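Local coordinates for small S protein (Podospora anserina, PDB 2WVN) that forms the [het-s] prion and drives heterokaryon incompatibility, interacting with het-S from incompatible cells to trigger a lethal reaction, at residues A[19-24]-A[139-144]; A[24-29]-A[145-150]; A[32-37]-A[109-114]; A[49-54]-A[130-135]. All coordinates share one frame; numbering follows the deposited sequence.

Contacts 1 and 2 are successive parts of one seam, in which the chain leaving helix 122-138 runs along helix 16-26; their centres lie about 10 Å apart and they share Val-24. Asn-22 joins them, its OD1 probably accepting from Ala-145 N at 2.9 Å. Contact 4, deep in the helical domain, its centre about 14 Å from that of contact 1, pairs helices 40-60 and 122-138. A salt bridge from Glu-28 OE2 to Lys-51 NZ, 2.9 Å, ties it to the 24-29 segment. Contact 3 is peripheral: its centre is about 28 Å from that of contact 1 and about 24 Å from that of contact 4, although its first segment follows closely in sequence on that of contact 2.

Contact 1. Residues A[19-24]-A[139-144]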
loop_
_atom_site.group_PDB
_atom_site.type_symbol
_atom_site.label_atom_id
_atom_site.label_comp_id
_atom_site.label_asym_id
_atom_site.label_seq_id
_atom_site.Cartn_x
_atom_site.Cartn_y
_atom_site.Cartn_z
ATOM N N LEU A 19 0.609 16.260 -11.015
ATOM C CA LEU A 19 0.657 15.022 -10.261
ATOM C C LEU A 19 0.751 13.849 -11.227
ATOM O O LEU A 19 1.605 12.965 -11.062
ATOM C CB LEU A 19 -0.589 14.854 -9.394
ATOM C CG LEU A 19 -0.742 15.650 -8.097
ATOM C CD1 LEU A 19 -2.163 15.469 -7.551
ATOM C CD2 LEU A 19 0.337 15.267 -7.035
ATOM N N PHE A 20 -0.118 13.835 -12.238
ATOM C CA PHE A 20 -0.121 12.753 -13.189
ATOM C C PHE A 20 1.261 12.606 -13.815
ATOM O O PHE A 20 1.867 11.547 -13.747
ATOM C CB PHE A 20 -1.150 12.988 -14.269
ATOM C CG PHE A 20 -1.115 11.955 -15.360
ATOM C CD1 PHE A 20 -1.693 10.699 -15.166
ATOM C CD2 PHE A 20 -0.514 12.231 -16.582
ATOM C CE1 PHE A 20 -1.692 9.734 -16.173
ATOM C CE2 PHE A 20 -0.495 11.255 -17.595
ATOM C CZ PHE A 20 -1.086 10.011 -17.391
ATOM N N ASN A 21 1.776 13.684 -14.395
ATOM C CA ASN A 21 3.091 13.641 -15.014
ATOM C C ASN A 21 4.188 13.133 -14.086
ATOM O O ASN A 21 5.041 12.389 -14.494
ATOM C CB ASN A 21 3.423 14.990 -15.626
ATOM C CG ASN A 21 2.458 15.360 -16.748
ATOM O OD1 ASN A 21 2.106 14.511 -17.562
ATOM N ND2 ASN A 21 2.008 16.605 -16.785
ATOM N N ASN A 22 4.141 13.481 -12.820
ATOM C CA ASN A 22 5.118 12.946 -11.893
ATOM C C ASN A 22 4.915 11.465 -11.665
ATOM O O ASN A 22 5.906 10.731 -11.536
ATOM C CB ASN A 22 5.129 13.755 -10.582
ATOM C CG ASN A 22 5.922 15.061 -10.727
ATOM O OD1 ASN A 22 7.141 15.064 -10.552
ATOM N ND2 ASN A 22 5.239 16.160 -11.097
ATOM N N CYS A 23 3.654 11.017 -11.635
ATOM C CA CYS A 23 3.376 9.583 -11.615
ATOM C C CYS A 23 4.094 8.888 -12.741
ATOM O O CYS A 23 4.825 7.940 -12.506
ATOM C CB CYS A 23 1.907 9.279 -11.817
ATOM S SG CYS A 23 1.124 8.964 -10.336
ATOM N N VAL A 24 3.882 9.341 -13.972
ATOM C CA VAL A 24 4.422 8.602 -15.099
ATOM C C VAL A 24 5.924 8.574 -14.943
ATOM O O VAL A 24 6.519 7.507 -15.029
ATOM C CB VAL A 24 3.957 9.154 -16.452
ATOM C CG1 VAL A 24 4.672 8.464 -17.585
ATOM C CG2 VAL A 24 2.448 8.991 -16.576
ATOM N N GLN A 139 4.924 12.542 -22.910
ATOM C CA GLN A 139 5.337 13.347 -21.772
ATOM C C GLN A 139 5.680 14.769 -22.227
ATOM O O GLN A 139 6.643 15.004 -22.979
ATOM C CB GLN A 139 6.507 12.703 -20.994
ATOM C CG GLN A 139 6.142 11.564 -20.000
ATOM C CD GLN A 139 4.919 11.865 -19.065
ATOM O OE1 GLN A 139 5.093 12.328 -17.900
ATOM N NE2 GLN A 139 3.682 11.587 -19.571
ATOM N N LYS A 140 4.863 15.722 -21.784
ATOM C CA LYS A 140 5.091 17.132 -22.119
ATOM C C LYS A 140 6.206 17.717 -21.258
ATOM O O LYS A 140 7.292 18.095 -21.758
ATOM C CB LYS A 140 3.816 17.958 -21.930
ATOM C CG LYS A 140 3.690 19.068 -22.950
ATOM C CD LYS A 140 2.409 19.855 -22.766
ATOM C CE LYS A 140 2.258 20.897 -23.868
ATOM N NZ LYS A 140 1.373 21.992 -23.398
ATOM N N GLN A 141 5.923 17.740 -19.955
ATOM C CA GLN A 141 6.688 18.519 -18.999
ATOM C C GLN A 141 8.193 18.332 -18.979
ATOM O O GLN A 141 8.729 17.204 -19.023
ATOM C CB GLN A 141 6.162 18.269 -17.610
ATOM C CG GLN A 141 5.180 19.296 -17.177
ATOM C CD GLN A 141 4.866 19.142 -15.718
ATOM O OE1 GLN A 141 5.743 19.289 -14.860
ATOM N NE2 GLN A 141 3.613 18.822 -15.416
ATOM N N THR A 142 8.863 19.477 -18.920
ATOM C CA THR A 142 10.238 19.521 -18.439
ATOM C C THR A 142 10.103 19.549 -16.901
ATOM O O THR A 142 10.713 18.727 -16.193
ATOM C CB THR A 142 11.049 20.764 -19.002
ATOM O OG1 THR A 142 10.560 21.984 -18.418
ATOM C CG2 THR A 142 10.957 20.856 -20.552
ATOM N N SER A 143 9.224 20.443 -16.426
ATOM C CA SER A 143 9.009 20.769 -14.999
ATOM C C SER A 143 8.525 19.613 -14.066
ATOM O O SER A 143 7.591 19.767 -13.257
ATOM C CB SER A 143 8.043 21.955 -14.923
ATOM O OG SER A 143 6.930 21.686 -15.762
ATOM N N LEU A 144 9.187 18.468 -14.167
ATOM C CA LEU A 144 8.907 17.346 -13.297
ATOM C C LEU A 144 9.745 17.528 -12.042
ATOM O O LEU A 144 10.855 18.053 -12.128
ATOM C CB LEU A 144 9.273 16.069 -14.040
ATOM C CG LEU A 144 8.503 15.980 -15.355
ATOM C CD1 LEU A 144 9.227 15.184 -16.434
ATOM C CD2 LEU A 144 7.168 15.401 -15.056
#
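The loop that leaves helix 122-138 folds back onto helix 16-26 of the globular domain, and Gln-139, Gln-141 and Leu-144 meet Asn-21, Asn-22 and Val-24 on one side of that helix. Asn-21 lies at the middle. Its side chain slides past that of Gln-139 in the opposite direction, with the two amide planes 66° apart, and crosses that of Gln-141 at nearly a right angle, the amides again steeply turned against each other. Gln-139 reaches the helix because its chain bends at chi2 (-46°), which lays the terminal amide alongside Val-24: Val-24 CG1 is 3.7 Å from Gln-139 CD, and Val-24 CB is 3.7 Å from Gln-139 OE1. A branched aliphatic residue suits this place, since it gives the amide a nonpolar surface to rest on.

Further along the loop, Leu-144 brings one methyl against the helix. Its CD2 sits 3.8 Å from Asn-21 CB and 3.7 Å from Asn-21 O. Here the backbones also come closest, with Asn-22 CA and Leu-144 CA 6.0 Å apart. Asn-22 uses both ends of its amide: ND2 donates to Gly-18 O one turn earlier in the helix, while OD1 accepts from Ala-145 N just beyond the loop segment and from Lys-147 NZ as well. On the far side of the helix, Leu-19 and Cys-23 pack on helix 77-103. The contact joins amide groups to one another and to aliphatic carbon, a polar lining for a partly buried seam, with Asn-22 fastening the loop where it turns into the extended chain.

Contact 2. Residues A[24-29]-A[145-150]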
loop_
_atom_site.group_PDB
_atom_site.type_symbol
_atom_site.label_atom_id
_atom_site.label_comp_id
_atom_site.label_asym_id
_atom_site.label_seq_id
_atom_site.Cartn_x
_atom_site.Cartn_y
_atom_site.Cartn_z
ATOM N N VAL A 24 3.882 9.341 -13.972
ATOM C CA VAL A 24 4.422 8.602 -15.099
ATOM C C VAL A 24 5.924 8.574 -14.943
ATOM O O VAL A 24 6.519 7.507 -15.029
ATOM C CB VAL A 24 3.957 9.154 -16.452
ATOM C CG1 VAL A 24 4.672 8.464 -17.585
ATOM C CG2 VAL A 24 2.448 8.991 -16.576
ATOM N N ASP A 25 6.500 9.732 -14.606
ATOM C CA ASP A 25 7.943 9.880 -14.346
ATOM C C ASP A 25 8.527 8.896 -13.346
ATOM O O ASP A 25 9.687 8.557 -13.479
ATOM C CB ASP A 25 8.254 11.285 -13.843
ATOM C CG ASP A 25 9.643 11.758 -14.216
ATOM O OD1 ASP A 25 10.278 12.412 -13.352
ATOM O OD2 ASP A 25 10.081 11.541 -15.376
ATOM N N CYS A 26 7.747 8.457 -12.359
ATOM C CA CYS A 26 8.256 7.598 -11.289
ATOM C C CYS A 26 8.805 6.266 -11.793
ATOM O O CYS A 26 9.793 5.771 -11.246
ATOM C CB CYS A 26 7.174 7.317 -10.254
ATOM S SG CYS A 26 6.992 8.654 -9.032
ATOM N N PHE A 27 8.148 5.690 -12.809
ATOM C CA PHE A 27 8.591 4.443 -13.438
ATOM C C PHE A 27 10.011 4.578 -14.007
ATOM O O PHE A 27 10.728 3.590 -14.135
ATOM C CB PHE A 27 7.667 4.076 -14.592
ATOM C CG PHE A 27 6.318 3.636 -14.170
ATOM C CD1 PHE A 27 5.283 4.548 -14.059
ATOM C CD2 PHE A 27 6.059 2.292 -13.929
ATOM C CE1 PHE A 27 3.979 4.126 -13.666
ATOM C CE2 PHE A 27 4.763 1.844 -13.531
ATOM C CZ PHE A 27 3.727 2.761 -13.396
ATOM N N GLU A 28 10.394 5.819 -14.323
ATOM C CA GLU A 28 11.660 6.136 -14.943
ATOM C C GLU A 28 12.834 5.799 -14.042
ATOM O O GLU A 28 13.926 5.618 -14.529
ATOM C CB GLU A 28 11.694 7.635 -15.237
ATOM C CG GLU A 28 12.302 7.996 -16.562
ATOM C CD GLU A 28 11.461 7.469 -17.733
ATOM O OE1 GLU A 28 12.091 6.940 -18.709
ATOM O OE2 GLU A 28 10.189 7.567 -17.655
ATOM N N TYR A 29 12.580 5.736 -12.737
ATOM C CA TYR A 29 13.596 5.655 -11.702
ATOM C C TYR A 29 13.589 4.310 -11.022
ATOM O O TYR A 29 14.353 4.126 -10.072
ATOM C CB TYR A 29 13.393 6.786 -10.644
ATOM C CG TYR A 29 13.648 8.141 -11.291
ATOM C CD1 TYR A 29 12.620 8.836 -11.945
ATOM C CD2 TYR A 29 14.943 8.677 -11.346
ATOM C CE1 TYR A 29 12.864 10.031 -12.589
ATOM C CE2 TYR A 29 15.182 9.860 -11.987
ATOM C CZ TYR A 29 14.147 10.532 -12.604
ATOM O OH TYR A 29 14.413 11.715 -13.248
ATOM N N ALA A 145 9.225 17.123 -10.881
ATOM C CA ALA A 145 10.009 17.123 -9.626
ATOM C C ALA A 145 11.336 16.367 -9.767
ATOM O O ALA A 145 11.549 15.622 -10.737
ATOM C CB ALA A 145 9.185 16.523 -8.463
ATOM N N LYS A 146 12.240 16.540 -8.813
ATOM C CA LYS A 146 13.439 15.710 -8.846
ATOM C C LYS A 146 13.186 14.359 -8.131
ATOM O O LYS A 146 12.392 14.282 -7.192
ATOM C CB LYS A 146 14.666 16.457 -8.327
ATOM C CG LYS A 146 15.917 16.133 -9.150
ATOM C CD LYS A 146 17.076 15.684 -8.238
ATOM C CE LYS A 146 18.425 15.746 -8.952
ATOM N NZ LYS A 146 19.490 16.046 -7.942
ATOM N N LYS A 147 13.806 13.293 -8.634
ATOM C CA LYS A 147 13.683 11.954 -8.028
ATOM C C LYS A 147 15.033 11.263 -8.098
ATOM O O LYS A 147 15.883 11.635 -8.920
ATOM C CB LYS A 147 12.628 11.091 -8.741
ATOM C CG LYS A 147 11.213 11.635 -8.681
ATOM C CD LYS A 147 10.366 11.103 -9.782
ATOM C CE LYS A 147 9.146 11.962 -9.953
ATOM N NZ LYS A 147 9.327 13.096 -10.894
ATOM N N THR A 148 15.248 10.274 -7.227
ATOM C CA THR A 148 16.448 9.456 -7.350
ATOM C C THR A 148 16.105 7.983 -7.630
ATOM O O THR A 148 15.071 7.482 -7.197
ATOM C CB THR A 148 17.449 9.622 -6.162
ATOM O OG1 THR A 148 17.026 8.812 -5.063
ATOM C CG2 THR A 148 17.604 11.105 -5.719
ATOM N N ALA A 149 16.980 7.312 -8.379
ATOM C CA ALA A 149 16.851 5.893 -8.663
ATOM C C ALA A 149 16.808 5.029 -7.398
ATOM O O ALA A 149 17.561 5.264 -6.461
ATOM C CB ALA A 149 17.992 5.440 -9.573
ATOM N N TRP A 150 15.930 4.024 -7.399
ATOM C CA TRP A 150 15.931 2.987 -6.385
ATOM C C TRP A 150 15.541 1.647 -7.017
ATOM O O TRP A 150 14.962 1.607 -8.107
ATOM C CB TRP A 150 14.962 3.361 -5.286
ATOM C CG TRP A 150 13.598 3.518 -5.819
ATOM C CD1 TRP A 150 13.087 4.610 -6.480
ATOM C CD2 TRP A 150 12.559 2.529 -5.818
ATOM N NE1 TRP A 150 11.779 4.369 -6.842
ATOM C CE2 TRP A 150 11.438 3.097 -6.458
ATOM C CE3 TRP A 150 12.466 1.230 -5.330
ATOM C CZ2 TRP A 150 10.241 2.404 -6.619
ATOM C CZ3 TRP A 150 11.272 0.544 -5.497
ATOM C CH2 TRP A 150 10.183 1.134 -6.137
#
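Lys-147 and Asp-25 form the salt bridge of this contact, with Lys-147 NZ 2.7 Å from Asp-25 OD1. The carboxylate oxygen is approached through its anti lone pair, on the side away from OD2. A bend at the last torsion of the lysine (chi4 89°) swings the ammonium group toward helix 16-26, where Asn-22 OD1 is a second acceptor. Lys-147 NZ also makes a weak bond, 3.4 Å, to Ala-145 O in its own segment. An ammonium group has three hydrogens to give, so lysine suits a place ringed by a carboxylate, an amide oxygen and a carbonyl.

The aliphatic part of the same lysine is used by Tyr-29. Lys-147 CB stands over the centre of the ring, 3.9 Å from its centroid and 9° off the normal, a CH-pi contact in which the two side chains cross at about a right angle. Lys-147 CE meanwhile passes Cys-26 SG at 4.1 Å.

The second clear cross-segment bond is made by backbone: Trp-150 N donates to Tyr-29 O at 3.1 Å, with an N-H...O angle of 160°. Ala-149 CA adds a CA-H...O contact to that oxygen at 3.4 Å. Trp-150 is also backbone-bonded to Gln-31, and from here the chains continue as the small parallel sheet of strands 30-32 and 150-152. The contact therefore runs from the C-terminal part of helix 16-26 to the start of that sheet, while Cys-26 and the Trp-150 indole pack on helix 77-103, and Phe-27 packs on helix 40-60 and meets Phe-93 of helix 77-103 edge-to-face.

Contact 3. Residues A[32-37]-A[109-114]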
loop_
_atom_site.group_PDB
_atom_site.type_symbol
_atom_site.label_atom_id
_atom_site.label_comp_id
_atom_site.label_asym_id
_atom_site.label_seq_id
_atom_site.Cartn_x
_atom_site.Cartn_y
_atom_site.Cartn_z
ATOM N N LEU A 32 15.592 -2.925 -11.310
ATOM C CA LEU A 32 15.336 -4.267 -10.826
ATOM C C LEU A 32 16.638 -4.871 -10.416
ATOM O O LEU A 32 17.532 -5.017 -11.235
ATOM C CB LEU A 32 14.649 -5.142 -11.882
ATOM C CG LEU A 32 13.446 -4.583 -12.627
ATOM C CD1 LEU A 32 12.640 -5.701 -13.250
ATOM C CD2 LEU A 32 12.590 -3.780 -11.673
ATOM N N GLY A 33 16.727 -5.246 -9.139
ATOM C CA GLY A 33 17.955 -5.791 -8.561
ATOM C C GLY A 33 18.264 -7.237 -8.913
ATOM O O GLY A 33 17.443 -7.912 -9.541
ATOM N N ARG A 34 19.448 -7.712 -8.493
ATOM C CA ARG A 34 19.936 -9.077 -8.869
ATOM C C ARG A 34 18.927 -10.241 -8.662
ATOM O O ARG A 34 18.783 -11.081 -9.567
ATOM C CB ARG A 34 21.278 -9.407 -8.214
ATOM C CG ARG A 34 22.093 -10.527 -8.871
ATOM C CD ARG A 34 22.313 -11.634 -7.803
ATOM N NE ARG A 34 23.585 -12.357 -7.920
ATOM C CZ ARG A 34 23.831 -13.338 -8.800
ATOM N NH1 ARG A 34 22.901 -13.740 -9.681
ATOM N NH2 ARG A 34 25.027 -13.922 -8.811
ATOM N N PRO A 35 18.219 -10.288 -7.506
ATOM C CA PRO A 35 17.357 -11.451 -7.263
ATOM C C PRO A 35 16.332 -11.730 -8.360
ATOM O O PRO A 35 15.851 -12.846 -8.428
ATOM C CB PRO A 35 16.652 -11.116 -5.946
ATOM C CG PRO A 35 17.581 -10.213 -5.271
ATOM C CD PRO A 35 18.173 -9.361 -6.372
ATOM N N PHE A 36 15.988 -10.768 -9.219
ATOM C CA PHE A 36 15.031 -11.091 -10.296
ATOM C C PHE A 36 15.510 -12.172 -11.226
ATOM O O PHE A 36 14.702 -12.836 -11.887
ATOM C CB PHE A 36 14.610 -9.861 -11.098
ATOM C CG PHE A 36 13.597 -9.050 -10.398
ATOM C CD1 PHE A 36 13.982 -7.999 -9.563
ATOM C CD2 PHE A 36 12.246 -9.357 -10.521
ATOM C CE1 PHE A 36 13.020 -7.225 -8.859
ATOM C CE2 PHE A 36 11.280 -8.614 -9.836
ATOM C CZ PHE A 36 11.670 -7.525 -9.013
ATOM N N GLY A 37 16.817 -12.374 -11.260
ATOM C CA GLY A 37 17.381 -13.389 -12.140
ATOM C C GLY A 37 16.779 -13.376 -13.544
ATOM O O GLY A 37 16.632 -12.333 -14.160
ATOM N N GLN A 109 25.909 -7.325 -0.311
ATOM C CA GLN A 109 26.249 -6.352 -1.373
ATOM C C GLN A 109 26.093 -6.866 -2.834
ATOM O O GLN A 109 25.884 -6.073 -3.760
ATOM C CB GLN A 109 27.636 -5.722 -1.130
ATOM C CG GLN A 109 28.491 -5.522 -2.406
ATOM C CD GLN A 109 29.247 -6.806 -2.838
ATOM O OE1 GLN A 109 29.934 -7.444 -2.023
ATOM N NE2 GLN A 109 29.119 -7.180 -4.121
ATOM N N GLN A 110 26.184 -8.183 -3.027
ATOM C CA GLN A 110 26.079 -8.803 -4.351
ATOM C C GLN A 110 24.737 -8.548 -4.968
ATOM O O GLN A 110 24.624 -8.381 -6.186
ATOM C CB GLN A 110 26.227 -10.313 -4.259
ATOM C CG GLN A 110 27.662 -10.773 -4.152
ATOM C CD GLN A 110 27.807 -12.282 -3.928
ATOM O OE1 GLN A 110 28.437 -12.989 -4.737
ATOM N NE2 GLN A 110 27.239 -12.779 -2.817
ATOM N N ASP A 111 23.707 -8.562 -4.126
ATOM C CA ASP A 111 22.341 -8.465 -4.614
ATOM C C ASP A 111 21.992 -7.013 -4.859
ATOM O O ASP A 111 20.864 -6.699 -5.214
ATOM C CB ASP A 111 21.350 -9.120 -3.641
ATOM C CG ASP A 111 21.737 -10.558 -3.275
ATOM O OD1 ASP A 111 22.154 -10.790 -2.121
ATOM O OD2 ASP A 111 21.646 -11.457 -4.140
ATOM N N LEU A 112 22.961 -6.122 -4.700
ATOM C CA LEU A 112 22.708 -4.697 -4.932
ATOM C C LEU A 112 23.072 -4.233 -6.347
ATOM O O LEU A 112 22.973 -3.052 -6.661
ATOM C CB LEU A 112 23.410 -3.833 -3.873
ATOM C CG LEU A 112 22.757 -3.766 -2.481
ATOM C CD1 LEU A 112 23.805 -3.465 -1.406
ATOM C CD2 LEU A 112 21.672 -2.732 -2.472
ATOM N N VAL A 113 23.471 -5.167 -7.200
ATOM C CA VAL A 113 23.728 -4.852 -8.584
ATOM C C VAL A 113 22.419 -4.923 -9.357
ATOM O O VAL A 113 21.712 -5.929 -9.310
ATOM C CB VAL A 113 24.822 -5.765 -9.132
ATOM C CG1 VAL A 113 24.884 -5.697 -10.675
ATOM C CG2 VAL A 113 26.190 -5.360 -8.472
ATOM N N VAL A 114 22.066 -3.837 -10.030
ATOM C CA VAL A 114 20.799 -3.786 -10.783
ATOM C C VAL A 114 20.963 -4.222 -12.233
ATOM O O VAL A 114 22.054 -4.111 -12.798
ATOM C CB VAL A 114 20.133 -2.377 -10.685
ATOM C CG1 VAL A 114 20.111 -1.929 -9.232
ATOM C CG2 VAL A 114 20.861 -1.344 -11.552
#
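Arg-34 and Asp-111 cross at a slant, the guanidinium and carboxylate planes turned 51° from each other. It is the aliphatic shaft of the arginine that makes the touch: Arg-34 CD is 3.7 Å from Asp-111 OD2, whereas Arg-34 NE stays 4.3 Å from that oxygen, beyond salt-bridge range. The opposite charges may still attract weakly. With CG swung opposite the backbone nitrogen (chi1 -160°) and further bends at chi2 and chi3, the arginine climbs past the acid and carries its charged end toward the exposed surface. At the root of the same side chain, Arg-34 CB lies 3.7 Å from Val-113 O.

Pro-35 approaches Asp-111 obliquely from beside it, bringing its ring carbon CD to 4.2 Å from Asp-111 CB; both residues also touch Tyr-103 of helix 77-103.

Two 3-10 segments, 34-36 and 109-112, meet at the end of the helical domain, one in the loop leading into helix 40-60 and the other in the loop after helix 77-103. Proline fits the opening of its turn, where a backbone N-H is not called for. The turn is closed by Phe-36 N donating to Gly-33 O.

Beside the turns, the two backbones lie close, Gly-33 CA being 4.1 Å from Val-114 CA; glycine, having no side chain, is consistent with so near an approach. Val-114 CA makes a bent, weak CA-H...O contact to Leu-32 O at 3.5 Å, and the valine's side chain lies against Ala-151 of strand 150-152.

Contact 4. Residues A[49-54]-A[130-135]; sequences IAKARL and RLNDLV
Lys-51 lies across Val-135 where helix 40-60 meets helix 122-138. The lysine is nearly straight: CG lies opposite the backbone nitrogen (chi1 -174°) and the chain beyond it keeps an extended shape that carries its methylenes across the valine at about a right angle. Lys-51 CE is 3.7 Å from Val-135 CG2. A long aliphatic shaft suits the site, since it offers carbon to the interface while delivering its charge to Glu-28, with which Lys-51 NZ forms a salt bridge.

Asn-132 points its first bond away from the partner helix, but with CG beside the backbone nitrogen (chi1 -69°) the amide swings back across the lysine. Lys-51 NZ and Asn-132 ND2 then stand 3.5 Å apart; both are donors and do not bond.

The other methyl of Val-135, CG1, rests 4.2 Å from Ala-52 CA. Alanine's short side chain suits this point of nearest backbones, where Ala-52 CA and Val-135 CA are 6.2 Å apart. One turn earlier, Ile-49 CG1 meets Leu-131 CD2 at 4.2 Å.

The two helical segments run nearly parallel, 21° apart, with axes 9.6 Å from each other at closest approach. Around them, Val-24 of helix 16-26 packs on Val-135, helix 196-205 meets Ile-49 and Leu-131, and Arg-53 forms salt bridges with Asp-170 and Glu-173 of helix 155-174.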
loop_
_atom_site.group_PDB
_atom_site.type_symbol
_atom_site.label_atom_id
_atom_site.label_comp_id
_atom_site.label_asym_id
_atom_site.label_seq_id
_atom_site.Cartn_x
_atom_site.Cartn_y
_atom_site.Cartn_z
ATOM N N ILE A 49 4.563 -1.874 -19.452
ATOM C CA ILE A 49 3.179 -1.935 -19.925
ATOM C C ILE A 49 2.270 -1.165 -18.965
ATOM O O ILE A 49 1.455 -0.351 -19.413
ATOM C CB ILE A 49 2.706 -3.379 -20.123
ATOM C CG1 ILE A 49 3.415 -3.976 -21.327
ATOM C CG2 ILE A 49 1.220 -3.427 -20.313
ATOM C CD1 ILE A 49 3.408 -5.477 -21.377
ATOM N N ALA A 50 2.429 -1.400 -17.661
ATOM C CA ALA A 50 1.691 -0.630 -16.691
ATOM C C ALA A 50 1.988 0.856 -16.906
ATOM O O ALA A 50 1.084 1.653 -16.944
ATOM C CB ALA A 50 2.038 -1.066 -15.279
ATOM N N LYS A 51 3.250 1.239 -17.074
ATOM C CA LYS A 51 3.592 2.636 -17.409
ATOM C C LYS A 51 2.841 3.123 -18.631
ATOM O O LYS A 51 2.318 4.233 -18.621
ATOM C CB LYS A 51 5.084 2.761 -17.672
ATOM C CG LYS A 51 5.582 4.172 -17.880
ATOM C CD LYS A 51 6.976 4.096 -18.444
ATOM C CE LYS A 51 7.733 5.381 -18.218
ATOM N NZ LYS A 51 9.005 5.267 -19.038
ATOM N N ALA A 52 2.790 2.289 -19.672
ATOM C CA ALA A 52 2.125 2.623 -20.948
ATOM C C ALA A 52 0.623 2.855 -20.790
ATOM O O ALA A 52 0.041 3.767 -21.434
ATOM C CB ALA A 52 2.360 1.539 -21.994
ATOM N N ARG A 53 0.014 2.034 -19.941
ATOM C CA ARG A 53 -1.391 2.052 -19.740
ATOM C C ARG A 53 -1.795 3.333 -19.006
ATOM O O ARG A 53 -2.827 3.938 -19.303
ATOM C CB ARG A 53 -1.755 0.797 -18.956
ATOM C CG ARG A 53 -3.157 0.758 -18.382
ATOM C CD ARG A 53 -4.008 -0.248 -19.041
ATOM N NE ARG A 53 -5.391 -0.043 -18.642
ATOM C CZ ARG A 53 -5.950 -0.574 -17.564
ATOM N NH1 ARG A 53 -5.248 -1.356 -16.754
ATOM N NH2 ARG A 53 -7.218 -0.315 -17.290
ATOM N N LEU A 54 -0.965 3.759 -18.060
ATOM C CA LEU A 54 -1.212 4.989 -17.332
ATOM C C LEU A 54 -1.091 6.179 -18.282
ATOM O O LEU A 54 -2.024 6.996 -18.398
ATOM C CB LEU A 54 -0.286 5.089 -16.132
ATOM C CG LEU A 54 -0.324 6.313 -15.215
ATOM C CD1 LEU A 54 -1.670 6.503 -14.558
ATOM C CD2 LEU A 54 0.760 6.157 -14.148
ATOM N N ARG A 130 10.838 0.598 -27.278
ATOM C CA ARG A 130 9.692 1.062 -28.055
ATOM C C ARG A 130 8.527 1.479 -27.147
ATOM O O ARG A 130 7.813 2.429 -27.426
ATOM C CB ARG A 130 9.307 -0.024 -29.035
ATOM C CG ARG A 130 7.976 0.064 -29.738
ATOM C CD ARG A 130 7.931 -1.093 -30.805
ATOM N NE ARG A 130 7.881 -0.548 -32.168
ATOM C CZ ARG A 130 8.783 -0.716 -33.128
ATOM N NH1 ARG A 130 9.863 -1.473 -32.945
ATOM N NH2 ARG A 130 8.581 -0.119 -34.306
ATOM N N LEU A 131 8.361 0.787 -26.037
ATOM C CA LEU A 131 7.305 1.131 -25.113
ATOM C C LEU A 131 7.646 2.416 -24.375
ATOM O O LEU A 131 6.755 3.244 -24.174
ATOM C CB LEU A 131 7.081 -0.006 -24.140
ATOM C CG LEU A 131 5.876 -0.954 -24.211
ATOM C CD1 LEU A 131 5.002 -0.849 -25.447
ATOM C CD2 LEU A 131 6.320 -2.400 -23.942
ATOM N N ASN A 132 8.914 2.583 -23.986
ATOM C CA ASN A 132 9.390 3.850 -23.457
ATOM C C ASN A 132 9.206 5.051 -24.414
ATOM O O ASN A 132 8.895 6.134 -23.948
ATOM C CB ASN A 132 10.870 3.769 -23.060
ATOM C CG ASN A 132 11.146 2.859 -21.814
ATOM O OD1 ASN A 132 12.295 2.401 -21.626
ATOM N ND2 ASN A 132 10.144 2.622 -20.982
ATOM N N ASP A 133 9.417 4.880 -25.721
ATOM C CA ASP A 133 9.370 5.999 -26.666
ATOM C C ASP A 133 7.966 6.495 -26.833
ATOM O O ASP A 133 7.722 7.708 -26.906
ATOM C CB ASP A 133 9.884 5.611 -28.064
ATOM C CG ASP A 133 11.383 5.389 -28.100
ATOM O OD1 ASP A 133 11.891 4.829 -29.120
ATOM O OD2 ASP A 133 12.072 5.751 -27.113
ATOM N N LEU A 134 7.044 5.554 -26.974
ATOM C CA LEU A 134 5.645 5.860 -26.983
ATOM C C LEU A 134 5.331 6.767 -25.811
ATOM O O LEU A 134 4.717 7.793 -26.007
ATOM C CB LEU A 134 4.943 4.590 -26.708
ATOM C CG LEU A 134 3.760 4.188 -27.488
ATOM C CD1 LEU A 134 4.301 3.191 -28.555
ATOM C CD2 LEU A 134 2.966 3.517 -26.363
ATOM N N VAL A 135 5.763 6.411 -24.593
ATOM C CA VAL A 135 5.418 7.242 -23.459
ATOM C C VAL A 135 6.159 8.571 -23.426
ATOM O O VAL A 135 5.483 9.604 -23.235
ATOM C CB VAL A 135 5.225 6.535 -22.045
ATOM C CG1 VAL A 135 5.351 5.052 -22.101
ATOM C CG2 VAL A 135 6.130 7.138 -21.008
#